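Urocanate hydratase (Paenibacillus sp. Soil724D2, PDB 7NED) catalyses the NAD+-dependent hydration of thiourocanate in bacterial ergothioneine breakdown and probably acts likewise on urocanate. Local coordinates at residues A[207-212]-A[238-243]. Sequence-based numbering, arbitrary orientation.
Sequences RSLDEA and YPELVR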
ATOM      1  N   ARG A 207      42.804  -7.666  14.449  1.00 27.61           N
ATOM      2  CA  ARG A 207      42.525  -8.821  13.598  1.00 31.75           C
ATOM      3  C   ARG A 207      42.631 -10.127  14.362  1.00 30.57           C
ATOM      4  O   ARG A 207      42.368 -11.195  13.801  1.00 29.04           O
ATOM      5  CB  ARG A 207      43.450  -8.837  12.379  1.00 31.64           C
ATOM      6  CG  ARG A 207      43.161  -7.698  11.413  1.00 32.75           C
ATOM      7  CD  ARG A 207      44.110  -7.706  10.250  1.00 35.40           C
ATOM      8  NE  ARG A 207      44.067  -6.467   9.475  1.00 34.58           N
ATOM      9  CZ  ARG A 207      43.555  -6.377   8.251  1.00 37.18           C
ATOM     10  NH1 ARG A 207      43.042  -7.453   7.665  1.00 35.70           N
ATOM     11  NH2 ARG A 207      43.562  -5.212   7.615  1.00 39.34           N
ATOM     12  N   SER A 208      42.936 -10.062  15.649  1.00 27.46           N
ATOM     13  CA  SER A 208      43.133 -11.250  16.463  1.00 29.12           C
ATOM     14  C   SER A 208      41.971 -11.424  17.433  1.00 24.57           C
ATOM     15  O   SER A 208      41.718 -10.542  18.258  1.00 25.05           O
ATOM     16  CB  SER A 208      44.453 -11.128  17.225  1.00 24.51           C
ATOM     17  OG  SER A 208      44.444 -12.047  18.267  1.00 26.18           O
ATOM     18  N   LEU A 209      41.305 -12.578  17.370  1.00 22.52           N
ATOM     19  CA  LEU A 209      40.239 -12.862  18.321  1.00 24.70           C
ATOM     20  C   LEU A 209      40.772 -12.973  19.748  1.00 28.98           C
ATOM     21  O   LEU A 209      40.116 -12.536  20.696  1.00 25.09           O
ATOM     22  CB  LEU A 209      39.506 -14.144  17.928  1.00 25.56           C
ATOM     23  CG  LEU A 209      38.519 -14.688  18.947  1.00 25.69           C
ATOM     24  CD1 LEU A 209      37.378 -13.696  19.202  1.00 23.60           C
ATOM     25  CD2 LEU A 209      37.959 -16.058  18.533  1.00 27.49           C
ATOM     26  N   ASP A 210      41.935 -13.601  19.933  1.00 29.93           N
ATOM     27  CA  ASP A 210      42.512 -13.672  21.270  1.00 26.98           C
ATOM     28  C   ASP A 210      42.717 -12.284  21.852  1.00 23.38           C
ATOM     29  O   ASP A 210      42.407 -12.040  23.023  1.00 26.44           O
ATOM     30  CB  ASP A 210      43.835 -14.444  21.245  1.00 27.88           C
ATOM     31  CG  ASP A 210      43.639 -15.930  20.997  1.00 34.41           C
ATOM     32  OD1 ASP A 210      42.483 -16.411  21.036  1.00 36.87           O
ATOM     33  OD2 ASP A 210      44.659 -16.622  20.799  1.00 40.64           O
ATOM     34  N   GLU A 211      43.279 -11.370  21.060  1.00 24.15           N
ATOM     35  CA  GLU A 211      43.486 -10.009  21.544  1.00 26.95           C
ATOM     36  C   GLU A 211      42.155  -9.339  21.867  1.00 26.52           C
ATOM     37  O   GLU A 211      42.024  -8.646  22.891  1.00 22.44           O
ATOM     38  CB  GLU A 211      44.261  -9.198  20.520  1.00 25.45           C
ATOM     39  CG  GLU A 211      44.490  -7.778  20.951  1.00 28.76           C
ATOM     40  CD  GLU A 211      45.498  -7.057  20.106  1.00 29.05           C
ATOM     41  OE1 GLU A 211      45.219  -6.820  18.912  1.00 32.13           O
ATOM     42  OE2 GLU A 211      46.521  -6.620  20.663  1.00 33.83           O
ATOM     43  N   ALA A 212      41.154  -9.543  21.012  1.00 25.34           N
ATOM     44  CA  ALA A 212      39.847  -8.955  21.272  1.00 25.05           C
ATOM     45  C   ALA A 212      39.280  -9.451  22.583  1.00 21.22           C
ATOM     46  O   ALA A 212      38.748  -8.660  23.372  1.00 20.55           O
ATOM     47  CB  ALA A 212      38.874  -9.265  20.124  1.00 23.60           C
ATOM     48  N   TYR A 238      31.513 -16.669  15.629  1.00 21.56           N
ATOM     49  CA  TYR A 238      30.501 -17.095  16.592  1.00 22.81           C
ATOM     50  C   TYR A 238      30.648 -18.569  16.919  1.00 26.38           C
ATOM     51  O   TYR A 238      30.654 -18.915  18.117  1.00 28.12           O
ATOM     52  CB  TYR A 238      29.086 -16.790  16.107  1.00 22.95           C
ATOM     53  CG  TYR A 238      28.637 -15.342  16.193  1.00 21.11           C
ATOM     54  CD1 TYR A 238      27.314 -15.041  16.461  1.00 20.68           C
ATOM     55  CD2 TYR A 238      29.532 -14.285  15.995  1.00 20.40           C
ATOM     56  CE1 TYR A 238      26.881 -13.742  16.516  1.00 19.75           C
ATOM     57  CE2 TYR A 238      29.106 -12.981  16.050  1.00 20.85           C
ATOM     58  CZ  TYR A 238      27.763 -12.720  16.299  1.00 18.48           C
ATOM     59  OH  TYR A 238      27.323 -11.418  16.344  1.00 19.18           O
ATOM     60  N   PRO A 239      30.805 -19.469  15.950  1.00 24.92           N
ATOM     61  CA  PRO A 239      30.989 -20.885  16.308  1.00 27.59           C
ATOM     62  C   PRO A 239      32.259 -21.118  17.088  1.00 28.40           C
ATOM     63  O   PRO A 239      32.297 -22.025  17.931  1.00 29.27           O
ATOM     64  CB  PRO A 239      31.041 -21.599  14.951  1.00 31.06           C
ATOM     65  CG  PRO A 239      30.355 -20.660  13.994  1.00 29.08           C
ATOM     66  CD  PRO A 239      30.685 -19.280  14.488  1.00 27.55           C
ATOM     67  N   GLU A 240      33.300 -20.324  16.821  1.00 28.09           N
ATOM     68  CA  GLU A 240      34.546 -20.458  17.572  1.00 32.17           C
ATOM     69  C   GLU A 240      34.352 -20.095  19.044  1.00 34.02           C
ATOM     70  O   GLU A 240      34.910 -20.749  19.931  1.00 32.37           O
ATOM     71  CB  GLU A 240      35.629 -19.604  16.919  1.00 32.70           C
ATOM     72  CG  GLU A 240      36.913 -19.504  17.709  1.00 35.02           C
ATOM     73  CD  GLU A 240      37.704 -20.797  17.712  1.00 39.94           C
ATOM     74  OE1 GLU A 240      38.791 -20.809  18.326  1.00 38.03           O
ATOM     75  OE2 GLU A 240      37.251 -21.795  17.100  1.00 41.36           O
ATOM     76  N   LEU A 241      33.559 -19.068  19.341  1.00 28.16           N
ATOM     77  CA  LEU A 241      33.291 -18.773  20.745  1.00 28.17           C
ATOM     78  C   LEU A 241      32.528 -19.913  21.396  1.00 30.24           C
ATOM     79  O   LEU A 241      32.747 -20.239  22.569  1.00 32.72           O
ATOM     80  CB  LEU A 241      32.518 -17.468  20.870  1.00 26.84           C
ATOM     81  CG  LEU A 241      33.243 -16.251  20.318  1.00 26.48           C
ATOM     82  CD1 LEU A 241      32.303 -15.059  20.383  1.00 26.22           C
ATOM     83  CD2 LEU A 241      34.503 -15.992  21.160  1.00 29.08           C
ATOM     84  N   VAL A 242      31.634 -20.542  20.648  1.00 27.26           N
ATOM     85  CA  VAL A 242      30.937 -21.712  21.155  1.00 31.17           C
ATOM     86  C   VAL A 242      31.930 -22.833  21.420  1.00 32.69           C
ATOM     87  O   VAL A 242      31.843 -23.548  22.426  1.00 31.75           O
ATOM     88  CB  VAL A 242      29.855 -22.141  20.151  1.00 30.23           C
ATOM     89  CG1 VAL A 242      29.290 -23.487  20.542  1.00 29.08           C
ATOM     90  CG2 VAL A 242      28.767 -21.061  20.064  1.00 28.24           C
ATOM     91  N   ARG A 243      32.873 -23.017  20.508  1.00 28.71           N
ATOM     92  CA  ARG A 243      33.899 -24.029  20.709  1.00 32.97           C
ATOM     93  C   ARG A 243      34.694 -23.752  21.988  1.00 36.70           C
ATOM     94  O   ARG A 243      34.941 -24.654  22.796  1.00 32.64           O
ATOM     95  CB  ARG A 243      34.814 -24.066  19.484  1.00 37.40           C
ATOM     96  CG  ARG A 243      35.618 -25.349  19.314  1.00 42.01           C
ATOM     97  CD  ARG A 243      36.603 -25.255  18.148  1.00 42.75           C
ATOM     98  NE  ARG A 243      37.629 -24.236  18.397  1.00 43.77           N
ATOM     99  CZ  ARG A 243      38.596 -24.361  19.300  1.00 44.30           C
ATOM    100  NH1 ARG A 243      38.661 -25.459  20.044  1.00 46.10           N
ATOM    101  NH2 ARG A 243      39.484 -23.391  19.473  1.00 43.74           N
TER
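L209 reaches across to a second helix, spreading its two methyls over E240 and L241. Its CG lies anti to the backbone N (chi1 170°), which carries the fork straight out from the first turn of helix 209-222. One branch, CD2 of L209, comes up against the aliphatic part of E240 and meets CG of E240 at 3.7 Å; the other, CD1 of L209, touches CD2 of L241 at 4.2 Å. Both pairs of side chains meet at a slant, and the helices themselves stay well apart, with CA of L209 9.4 Å from CA of L241. The first torsion of E240 sets CG beside the L209 methyl, and the bend at chi2 (71°) turns the carboxylate away to R243. In this salt bridge the guanidinium grips side-on: NE of R243 reaches OE2 of E240 at 2.8 Å from above the carboxylate plane (35° out of it), and NH2 of R243 meets OE1 of E240 at 2.9 Å on the syn side, both oxygens close to the guanidinium plane. R244 ties the two helices further, pairing with both D210 and E240, and probably eases the repulsion between those acids. With an alanine at E240, CD2 of L209 is likely to lose its CG partner, and R243 and R244 a shared carboxylate. S208 caps the N-terminus of helix 209-222, its OG accepting from N of E211 at 3.1 Å. L209 also rests on L230 and L241 on L161, strand residues of the parallel sheet. Helix 209-222 is the beta-alpha-beta crossover between edge strand 204-206 and its neighbour 226-231, and helix 234-243 follows the latter, packing beside it in the NAD-binding Rossmann-like domain.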